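Local coordinates for protein abietadiene synthase, chloroplastic (Abies grandis, PDB 3S9V) that is a predominantly helical chloroplast protein of the terpene synthase family, combining an N-terminal terpene synthase domain with a metal-binding domain, at residues I285-K290 with F516-S521; E295-V300 with L327-L332; D321-G326 with S339-T344. All coordinates share one frame; numbering follows the deposited sequence.

Contact 1 (I285-K290 with F516-S521)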
loop_
_atom_site.group_PDB
_atom_site.type_symbol
_atom_site.label_atom_id
_atom_site.label_comp_id
_atom_site.label_asym_id
_atom_site.label_seq_id
_atom_site.Cartn_x
_atom_site.Cartn_y
_atom_site.Cartn_z
ATOM N N ILE A 285 8.080 1.820 8.885
ATOM C CA ILE A 285 8.929 1.233 9.922
ATOM C C ILE A 285 9.306 -0.227 9.672
ATOM O O ILE A 285 9.822 -0.905 10.568
ATOM C CB ILE A 285 8.245 1.309 11.304
ATOM C CG1 ILE A 285 6.852 0.680 11.229
ATOM C CG2 ILE A 285 8.137 2.756 11.752
ATOM C CD1 ILE A 285 6.111 0.636 12.557
ATOM N N ASP A 286 9.060 -0.700 8.455
ATOM C CA ASP A 286 9.352 -2.075 8.084
ATOM C C ASP A 286 10.833 -2.483 8.118
ATOM O O ASP A 286 11.140 -3.668 8.263
ATOM C CB ASP A 286 8.783 -2.353 6.685
ATOM C CG ASP A 286 9.405 -1.466 5.615
ATOM O OD1 ASP A 286 10.088 -2.010 4.718
ATOM O OD2 ASP A 286 9.220 -0.223 5.674
ATOM N N ARG A 287 11.756 -1.532 7.992
ATOM C CA ARG A 287 13.174 -1.906 7.991
ATOM C C ARG A 287 13.582 -2.580 9.294
ATOM O O ARG A 287 14.558 -3.334 9.338
ATOM C CB ARG A 287 14.076 -0.688 7.745
ATOM C CG ARG A 287 14.178 0.301 8.908
ATOM C CD ARG A 287 15.094 1.470 8.546
ATOM N NE ARG A 287 15.347 2.384 9.662
ATOM C CZ ARG A 287 14.466 3.259 10.132
ATOM N NH1 ARG A 287 13.258 3.353 9.591
ATOM N NH2 ARG A 287 14.796 4.052 11.140
ATOM N N HIS A 288 12.824 -2.314 10.353
ATOM C CA HIS A 288 13.111 -2.878 11.666
ATOM C C HIS A 288 12.641 -4.322 11.853
ATOM O O HIS A 288 12.923 -4.931 12.886
ATOM C CB HIS A 288 12.461 -2.021 12.751
ATOM C CG HIS A 288 12.894 -0.589 12.740
ATOM N ND1 HIS A 288 14.201 -0.204 12.947
ATOM C CD2 HIS A 288 12.188 0.554 12.574
ATOM C CE1 HIS A 288 14.281 1.114 12.910
ATOM N NE2 HIS A 288 13.073 1.598 12.686
ATOM N N PHE A 289 11.940 -4.879 10.868
ATOM C CA PHE A 289 11.412 -6.238 11.006
ATOM C C PHE A 289 11.575 -7.108 9.773
ATOM O O PHE A 289 10.684 -7.889 9.444
ATOM C CB PHE A 289 9.924 -6.163 11.338
ATOM C CG PHE A 289 9.583 -5.095 12.323
ATOM C CD1 PHE A 289 9.832 -5.276 13.683
ATOM C CD2 PHE A 289 9.039 -3.890 11.892
ATOM C CE1 PHE A 289 9.541 -4.265 14.600
ATOM C CE2 PHE A 289 8.747 -2.877 12.795
ATOM C CZ PHE A 289 8.999 -3.066 14.160
ATOM N N LYS A 290 12.703 -6.993 9.093
ATOM C CA LYS A 290 12.909 -7.775 7.887
ATOM C C LYS A 290 12.779 -9.284 8.071
ATOM O O LYS A 290 12.181 -9.961 7.230
ATOM C CB LYS A 290 14.252 -7.407 7.252
ATOM C CG LYS A 290 14.262 -5.961 6.746
ATOM C CD LYS A 290 15.379 -5.684 5.742
ATOM C CE LYS A 290 16.762 -5.726 6.382
ATOM N NZ LYS A 290 16.965 -4.643 7.388
ATOM N N PHE A 516 16.296 7.341 3.169
ATOM C CA PHE A 516 16.256 8.071 4.424
ATOM C C PHE A 516 17.008 7.514 5.633
ATOM O O PHE A 516 17.335 8.270 6.542
ATOM C CB PHE A 516 14.793 8.238 4.800
ATOM C CG PHE A 516 14.060 6.929 4.915
ATOM C CD1 PHE A 516 13.998 6.256 6.125
ATOM C CD2 PHE A 516 13.465 6.350 3.794
ATOM C CE1 PHE A 516 13.355 5.027 6.221
ATOM C CE2 PHE A 516 12.822 5.121 3.880
ATOM C CZ PHE A 516 12.768 4.459 5.096
ATOM N N GLU A 517 17.266 6.212 5.662
ATOM C CA GLU A 517 17.943 5.611 6.814
ATOM C C GLU A 517 19.201 6.360 7.258
ATOM O O GLU A 517 19.967 6.847 6.425
ATOM C CB GLU A 517 18.309 4.144 6.536
ATOM C CG GLU A 517 17.135 3.191 6.277
ATOM C CD GLU A 517 16.700 3.146 4.814
ATOM O OE1 GLU A 517 16.390 2.035 4.319
ATOM O OE2 GLU A 517 16.663 4.211 4.160
ATOM N N PRO A 518 19.428 6.459 8.584
ATOM C CA PRO A 518 20.603 7.152 9.129
ATOM C C PRO A 518 21.921 6.598 8.572
ATOM O O PRO A 518 22.905 7.330 8.450
ATOM C CB PRO A 518 20.475 6.919 10.639
ATOM C CG PRO A 518 18.991 6.855 10.843
ATOM C CD PRO A 518 18.549 5.990 9.674
ATOM N N GLU A 519 21.927 5.311 8.228
ATOM C CA GLU A 519 23.118 4.649 7.702
ATOM C C GLU A 519 23.572 5.161 6.339
ATOM O O GLU A 519 24.735 5.001 5.970
ATOM C CB GLU A 519 22.882 3.142 7.584
ATOM C CG GLU A 519 22.265 2.500 8.814
ATOM C CD GLU A 519 20.786 2.190 8.638
ATOM O OE1 GLU A 519 20.462 1.242 7.881
ATOM O OE2 GLU A 519 19.953 2.897 9.253
ATOM N N PHE A 520 22.653 5.760 5.589
ATOM C CA PHE A 520 22.961 6.254 4.251
ATOM C C PHE A 520 23.155 7.772 4.190
ATOM O O PHE A 520 22.835 8.408 3.185
ATOM C CB PHE A 520 21.846 5.834 3.281
ATOM C CG PHE A 520 21.603 4.345 3.230
ATOM C CD1 PHE A 520 22.605 3.470 2.813
ATOM C CD2 PHE A 520 20.360 3.813 3.588
ATOM C CE1 PHE A 520 22.374 2.080 2.751
ATOM C CE2 PHE A 520 20.120 2.427 3.530
ATOM C CZ PHE A 520 21.128 1.564 3.112
ATOM N N SER A 521 23.687 8.354 5.260
ATOM C CA SER A 521 23.911 9.793 5.298
ATOM C C SER A 521 24.930 10.235 4.238
ATOM O O SER A 521 24.746 11.257 3.571
ATOM C CB SER A 521 24.391 10.207 6.693
ATOM O OG SER A 521 25.467 9.391 7.128
#

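Contact 2 (E295-V300 with L327-L332)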
loop_
_atom_site.group_PDB
_atom_site.type_symbol
_atom_site.label_atom_id
_atom_site.label_comp_id
_atom_site.label_asym_id
_atom_site.label_seq_id
_atom_site.Cartn_x
_atom_site.Cartn_y
_atom_site.Cartn_z
ATOM N N GLU A 295 9.414 -14.251 7.550
ATOM C CA GLU A 295 8.755 -15.430 8.097
ATOM C C GLU A 295 7.242 -15.425 7.822
ATOM O O GLU A 295 6.648 -16.463 7.556
ATOM C CB GLU A 295 9.014 -15.511 9.606
ATOM C CG GLU A 295 9.027 -16.925 10.175
ATOM C CD GLU A 295 9.410 -16.965 11.654
ATOM O OE1 GLU A 295 8.592 -16.549 12.507
ATOM O OE2 GLU A 295 10.538 -17.410 11.961
ATOM N N ALA A 296 6.631 -14.250 7.882
ATOM C CA ALA A 296 5.201 -14.116 7.652
ATOM C C ALA A 296 4.823 -14.315 6.186
ATOM O O ALA A 296 3.820 -14.963 5.883
ATOM C CB ALA A 296 4.733 -12.748 8.136
ATOM N N LEU A 297 5.616 -13.751 5.279
ATOM C CA LEU A 297 5.347 -13.880 3.850
ATOM C C LEU A 297 5.621 -15.289 3.319
ATOM O O LEU A 297 4.941 -15.741 2.392
ATOM C CB LEU A 297 6.154 -12.844 3.055
ATOM C CG LEU A 297 5.760 -11.379 3.303
ATOM C CD1 LEU A 297 6.635 -10.479 2.459
ATOM C CD2 LEU A 297 4.281 -11.150 2.948
ATOM N N ASP A 298 6.612 -15.981 3.886
ATOM C CA ASP A 298 6.908 -17.355 3.470
ATOM C C ASP A 298 5.660 -18.199 3.763
ATOM O O ASP A 298 5.260 -19.052 2.969
ATOM C CB ASP A 298 8.090 -17.947 4.257
ATOM C CG ASP A 298 9.444 -17.458 3.761
ATOM O OD1 ASP A 298 9.546 -17.032 2.588
ATOM O OD2 ASP A 298 10.418 -17.526 4.546
ATOM N N TYR A 299 5.058 -17.942 4.920
ATOM C CA TYR A 299 3.864 -18.649 5.346
ATOM C C TYR A 299 2.732 -18.405 4.359
ATOM O O TYR A 299 2.115 -19.351 3.868
ATOM C CB TYR A 299 3.445 -18.174 6.737
ATOM C CG TYR A 299 2.187 -18.836 7.258
ATOM C CD1 TYR A 299 2.249 -20.004 8.020
ATOM C CD2 TYR A 299 0.926 -18.293 6.980
ATOM C CE1 TYR A 299 1.081 -20.615 8.498
ATOM C CE2 TYR A 299 -0.240 -18.893 7.447
ATOM C CZ TYR A 299 -0.157 -20.051 8.207
ATOM O OH TYR A 299 -1.313 -20.627 8.689
ATOM N N VAL A 300 2.461 -17.134 4.066
ATOM C CA VAL A 300 1.391 -16.805 3.134
ATOM C C VAL A 300 1.620 -17.415 1.760
ATOM O O VAL A 300 0.690 -17.938 1.145
ATOM C CB VAL A 300 1.228 -15.283 2.979
ATOM C CG1 VAL A 300 0.158 -14.971 1.918
ATOM C CG2 VAL A 300 0.838 -14.672 4.326
ATOM N N LEU A 327 -0.922 -10.372 -3.761
ATOM C CA LEU A 327 -0.254 -10.253 -5.057
ATOM C C LEU A 327 0.783 -9.127 -5.057
ATOM O O LEU A 327 1.919 -9.337 -5.491
ATOM C CB LEU A 327 -1.274 -10.036 -6.187
ATOM C CG LEU A 327 -0.695 -9.715 -7.568
ATOM C CD1 LEU A 327 0.326 -10.777 -7.964
ATOM C CD2 LEU A 327 -1.819 -9.631 -8.587
ATOM N N ARG A 328 0.414 -7.948 -4.556
ATOM C CA ARG A 328 1.367 -6.832 -4.530
ATOM C C ARG A 328 2.553 -7.050 -3.596
ATOM O O ARG A 328 3.713 -6.907 -4.007
ATOM C CB ARG A 328 0.681 -5.516 -4.149
ATOM C CG ARG A 328 1.626 -4.297 -4.170
ATOM C CD ARG A 328 0.870 -3.014 -3.843
ATOM N NE ARG A 328 0.079 -3.220 -2.641
ATOM C CZ ARG A 328 0.517 -3.021 -1.405
ATOM N NH1 ARG A 328 -0.289 -3.267 -0.381
ATOM N NH2 ARG A 328 1.736 -2.539 -1.194
ATOM N N ILE A 329 2.269 -7.391 -2.344
ATOM C CA ILE A 329 3.326 -7.599 -1.364
ATOM C C ILE A 329 4.239 -8.788 -1.661
ATOM O O ILE A 329 5.449 -8.689 -1.484
ATOM C CB ILE A 329 2.747 -7.739 0.048
ATOM C CG1 ILE A 329 2.056 -6.428 0.437
ATOM C CG2 ILE A 329 3.858 -8.081 1.041
ATOM C CD1 ILE A 329 1.379 -6.446 1.805
ATOM N N LEU A 330 3.672 -9.907 -2.102
ATOM C CA LEU A 330 4.481 -11.078 -2.438
ATOM C C LEU A 330 5.326 -10.771 -3.672
ATOM O O LEU A 330 6.477 -11.208 -3.782
ATOM C CB LEU A 330 3.594 -12.303 -2.703
ATOM C CG LEU A 330 2.911 -12.901 -1.462
ATOM C CD1 LEU A 330 1.983 -14.026 -1.867
ATOM C CD2 LEU A 330 3.973 -13.425 -0.497
ATOM N N ARG A 331 4.752 -10.015 -4.602
ATOM C CA ARG A 331 5.479 -9.650 -5.801
ATOM C C ARG A 331 6.647 -8.742 -5.453
ATOM O O ARG A 331 7.777 -8.979 -5.890
ATOM C CB ARG A 331 4.570 -8.941 -6.802
ATOM C CG ARG A 331 5.344 -8.152 -7.856
ATOM C CD ARG A 331 4.469 -7.804 -9.041
ATOM N NE ARG A 331 4.198 -8.987 -9.843
ATOM C CZ ARG A 331 3.487 -8.981 -10.962
ATOM N NH1 ARG A 331 3.299 -10.111 -11.628
ATOM N NH2 ARG A 331 2.955 -7.850 -11.407
ATOM N N LEU A 332 6.385 -7.701 -4.669
ATOM C CA LEU A 332 7.458 -6.784 -4.309
ATOM C C LEU A 332 8.560 -7.472 -3.523
ATOM O O LEU A 332 9.716 -7.056 -3.588
ATOM C CB LEU A 332 6.913 -5.583 -3.526
ATOM C CG LEU A 332 6.075 -4.599 -4.355
ATOM C CD1 LEU A 332 5.475 -3.536 -3.461
ATOM C CD2 LEU A 332 6.952 -3.957 -5.427
#

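Contact 3 (D321-G326 with S339-T344)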
loop_
_atom_site.group_PDB
_atom_site.type_symbol
_atom_site.label_atom_id
_atom_site.label_comp_id
_atom_site.label_asym_id
_atom_site.label_seq_id
_atom_site.Cartn_x
_atom_site.Cartn_y
_atom_site.Cartn_z
ATOM N N ASP A 321 -9.747 -8.716 -2.117
ATOM C CA ASP A 321 -8.979 -7.911 -1.169
ATOM C C ASP A 321 -7.720 -8.641 -0.705
ATOM O O ASP A 321 -6.624 -8.107 -0.829
ATOM C CB ASP A 321 -9.848 -7.522 0.038
ATOM C CG ASP A 321 -9.391 -6.220 0.703
ATOM O OD1 ASP A 321 -8.407 -5.593 0.226
ATOM O OD2 ASP A 321 -10.027 -5.819 1.703
ATOM N N ASP A 322 -7.874 -9.855 -0.174
ATOM C CA ASP A 322 -6.725 -10.637 0.285
ATOM C C ASP A 322 -5.817 -11.012 -0.888
ATOM O O ASP A 322 -4.594 -11.069 -0.744
ATOM C CB ASP A 322 -7.167 -11.933 0.969
ATOM C CG ASP A 322 -7.770 -11.703 2.337
ATOM O OD1 ASP A 322 -9.012 -11.619 2.434
ATOM O OD2 ASP A 322 -7.001 -11.600 3.318
ATOM N N THR A 323 -6.422 -11.286 -2.040
ATOM C CA THR A 323 -5.661 -11.670 -3.225
ATOM C C THR A 323 -4.859 -10.501 -3.778
ATOM O O THR A 323 -3.704 -10.662 -4.157
ATOM C CB THR A 323 -6.577 -12.212 -4.334
ATOM O OG1 THR A 323 -7.258 -13.377 -3.856
ATOM C CG2 THR A 323 -5.757 -12.577 -5.564
ATOM N N ALA A 324 -5.470 -9.326 -3.824
ATOM C CA ALA A 324 -4.778 -8.142 -4.313
ATOM C C ALA A 324 -3.651 -7.750 -3.350
ATOM O O ALA A 324 -2.568 -7.371 -3.786
ATOM C CB ALA A 324 -5.758 -6.992 -4.475
ATOM N N MET A 325 -3.904 -7.837 -2.045
ATOM C CA MET A 325 -2.877 -7.502 -1.058
ATOM C C MET A 325 -1.703 -8.454 -1.245
ATOM O O MET A 325 -0.558 -8.031 -1.427
ATOM C CB MET A 325 -3.412 -7.654 0.367
ATOM C CG MET A 325 -3.992 -6.400 0.995
ATOM S SD MET A 325 -2.756 -5.176 1.494
ATOM C CE MET A 325 -3.120 -3.958 0.341
ATOM N N GLY A 326 -2.006 -9.749 -1.201
ATOM C CA GLY A 326 -0.976 -10.755 -1.357
ATOM C C GLY A 326 -0.217 -10.637 -2.661
ATOM O O GLY A 326 1.005 -10.788 -2.676
ATOM N N SER A 339 -0.296 -12.341 -11.875
ATOM C CA SER A 339 -1.445 -11.448 -11.819
ATOM C C SER A 339 -2.679 -12.202 -12.323
ATOM O O SER A 339 -3.790 -11.680 -12.271
ATOM C CB SER A 339 -1.205 -10.199 -12.673
ATOM O OG SER A 339 -0.934 -10.567 -14.014
ATOM N N ASP A 340 -2.486 -13.429 -12.808
ATOM C CA ASP A 340 -3.620 -14.229 -13.280
ATOM C C ASP A 340 -4.622 -14.471 -12.155
ATOM O O ASP A 340 -5.785 -14.787 -12.417
ATOM C CB ASP A 340 -3.173 -15.597 -13.813
ATOM C CG ASP A 340 -2.360 -15.497 -15.083
ATOM O OD1 ASP A 340 -2.634 -14.597 -15.904
ATOM O OD2 ASP A 340 -1.456 -16.339 -15.267
ATOM N N VAL A 341 -4.170 -14.341 -10.906
ATOM C CA VAL A 341 -5.052 -14.545 -9.755
ATOM C C VAL A 341 -6.249 -13.595 -9.792
ATOM O O VAL A 341 -7.327 -13.936 -9.311
ATOM C CB VAL A 341 -4.311 -14.338 -8.394
ATOM C CG1 VAL A 341 -3.284 -15.428 -8.175
ATOM C CG2 VAL A 341 -3.653 -12.977 -8.358
ATOM N N LEU A 342 -6.060 -12.410 -10.364
ATOM C CA LEU A 342 -7.136 -11.428 -10.449
ATOM C C LEU A 342 -8.241 -11.791 -11.444
ATOM O O LEU A 342 -9.357 -11.282 -11.345
ATOM C CB LEU A 342 -6.573 -10.052 -10.812
ATOM C CG LEU A 342 -5.625 -9.379 -9.820
ATOM C CD1 LEU A 342 -5.248 -8.016 -10.362
ATOM C CD2 LEU A 342 -6.292 -9.237 -8.447
ATOM N N LYS A 343 -7.937 -12.661 -12.401
ATOM C CA LYS A 343 -8.933 -13.062 -13.394
ATOM C C LYS A 343 -10.183 -13.641 -12.735
ATOM O O LYS A 343 -11.290 -13.521 -13.253
ATOM C CB LYS A 343 -8.326 -14.076 -14.369
ATOM C CG LYS A 343 -7.451 -13.447 -15.464
ATOM C CD LYS A 343 -6.766 -14.520 -16.312
ATOM C CE LYS A 343 -6.188 -13.953 -17.609
ATOM N NZ LYS A 343 -5.215 -12.843 -17.408
ATOM N N THR A 344 -9.999 -14.253 -11.575
ATOM C CA THR A 344 -11.101 -14.845 -10.826
ATOM C C THR A 344 -12.177 -13.821 -10.437
ATOM O O THR A 344 -13.339 -14.182 -10.230
ATOM C CB THR A 344 -10.575 -15.501 -9.524
ATOM O OG1 THR A 344 -9.724 -16.603 -9.854
ATOM C CG2 THR A 344 -11.720 -15.986 -8.654
#

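Contact 1 (I285-K290 with F516-S521)
Arg287 NH1 is held by a salt bridge to Asp470 of helix 461-491 and at the same time reaches the edge of the Phe516 ring, 3.8 Å from CE1 and near the ring plane. The guanidinium and the ring stand almost perpendicular, 84° apart. On one face of the guanidinium lies His288 NE2, 3.3 Å above its centre and joined to Asp470 by a weak hydrogen bond. With its chain extended from CG to NE, Arg287 is long enough to cross between the two loops, and its aliphatic part runs alongside Glu517, the two pointing opposite ways, CD lying 3.5 Å from Glu517 CG. Glu517 therefore meets the arginine through its methylene group. The bend of its chain at chi2 (87°) turns the carboxylate aside, so that Arg287 NE and Glu517 OE1 stay 5.5 Å apart. OE1 forms its salt bridge with Arg745 of helix 741-757, while OE2 sits 3.7 Å above the Phe516 ring. Pro518, a compact ring beside the guanidinium, touches helix 461-491 at Ile477. Across the contact the meeting is van der Waals packing; the cation-pi partner of Phe516 is Arg431. The nearby acids, Glu519 and Glu517, may still attract Arg287 weakly, but Arg287 and Glu517 are each paired with a different helix, which probably fixes both side chains where the N-terminal and metal-binding domains meet.

Contact 2 (E295-V300 with L327-L332)
Leu297 and Ile329 meet methyl to methyl: the CG2 branch of Ile329 enters the fork of the leucine, 3.6 Å from CD2 and 3.9 Å from CD1. The side chains run nearly perpendicular to each other, which lets the single methyl bump of the isoleucine occupy the cleft between the two leucine methyls. Ile329 is suited to this because it branches at CB. With CG1 beside the backbone N (chi1 -63°), CG2 lies anti to that N, and this short branch is the one that meets Leu297. Leu330 makes the second fit. It lies alongside Leu297, the two pointing opposite ways, and sets CD2 against the backbone of helix 290-301, 3.8 Å from Leu297 O, with the CD2 atoms of Leu297 and Leu330 4.1 Å apart. Its other methyl, CD1, lies 4.3 Å from Val300 CG1, so this leucine spans one turn of the opposing helix, from Leu297 to Val300. Val300, branched at CB, presents the methyl CG1 to this leucine. All four residues are buried, and no hydrogen bond joins the segments, as expected of a purely apolar seam. Helix 269-282 closes one border, where Leu274 meets Val300 and Val277 meets Ile329, while Trp304 lies against Leu330 and Tyr335 against Leu297. The segment axes pass 10.9 Å apart at a signed crossing angle of -117°, and two residues of each segment make the contact. Such interlocking of short helices through leucine, isoleucine and valine is consistent with the paired helices of an alpha-alpha barrel, the fold expected of the terpene synthase N-terminal domain.

Contact 3 (D321-G326 with S339-T344)
No flat group lies between Thr323 and Val341; aromatic side chains from neighbouring loops border them, Phe345 touching Thr323 and Trp304 touching Val341. The setting is the all-helical N-terminal terpene synthase domain, where helix 320-332 packs against the 339-344 segment, a run of helical backbone angles that follows it in the chain. In that run Leu342 N bonds to Ser339 O and Lys343 N to Asp340 O. These two bonds join residues three apart. Val341 and the end of Leu342 approach the helix, while Asp340 and Lys343 stay exposed and form a long, weak salt bridge, Asp340 OD1 to Lys343 NZ 3.5 Å.

Threonine suits its buried place because its two branches do different work. Its OG1 lies beside the backbone N (chi1 -61°) and is hydrogen-bonded to Asp319 O, one turn earlier, and to Ile309 N. The hydroxyl thus has polar partners on the helix and on the preceding loop, and the methyl CG2 is left to face the apolar side of the 339-344 segment. Leu342 reaches the same methyl from farther off and also packs on Ile382 and Met383 of helix 381-397, bridging two helices. Ala324, a small side chain next to Thr323 on the helix, is partly covered by this segment and touches Val369 of helix 363-373. Thr323 and Val341 overlap side by side, pointing opposite ways, with Thr323 CG2 3.5 Å from Val341 CG2 and 3.6 Å from Val341 CB.

In the fold
From the N terminus, the chain first passes 285-290, which waits until 516-521 for its partner. Contact 1 therefore closes a loop of 225 residues where the N-terminal and metal-binding domains meet, and the other two contacts are nested inside it. Contact 2 opens at 295-300 and closes at 327-332. Contact 3 opens at 321-326, before that closure, and ends at 339-344, so the two cross. Both draw on helix 320-332, and Leu327 CD2 lies 3.8 Å from Val341 CG2, making their packing continuous. Contact 1 lies about 20 Å from contact 2, centre to centre, and helix 290-301 leads from one to the other.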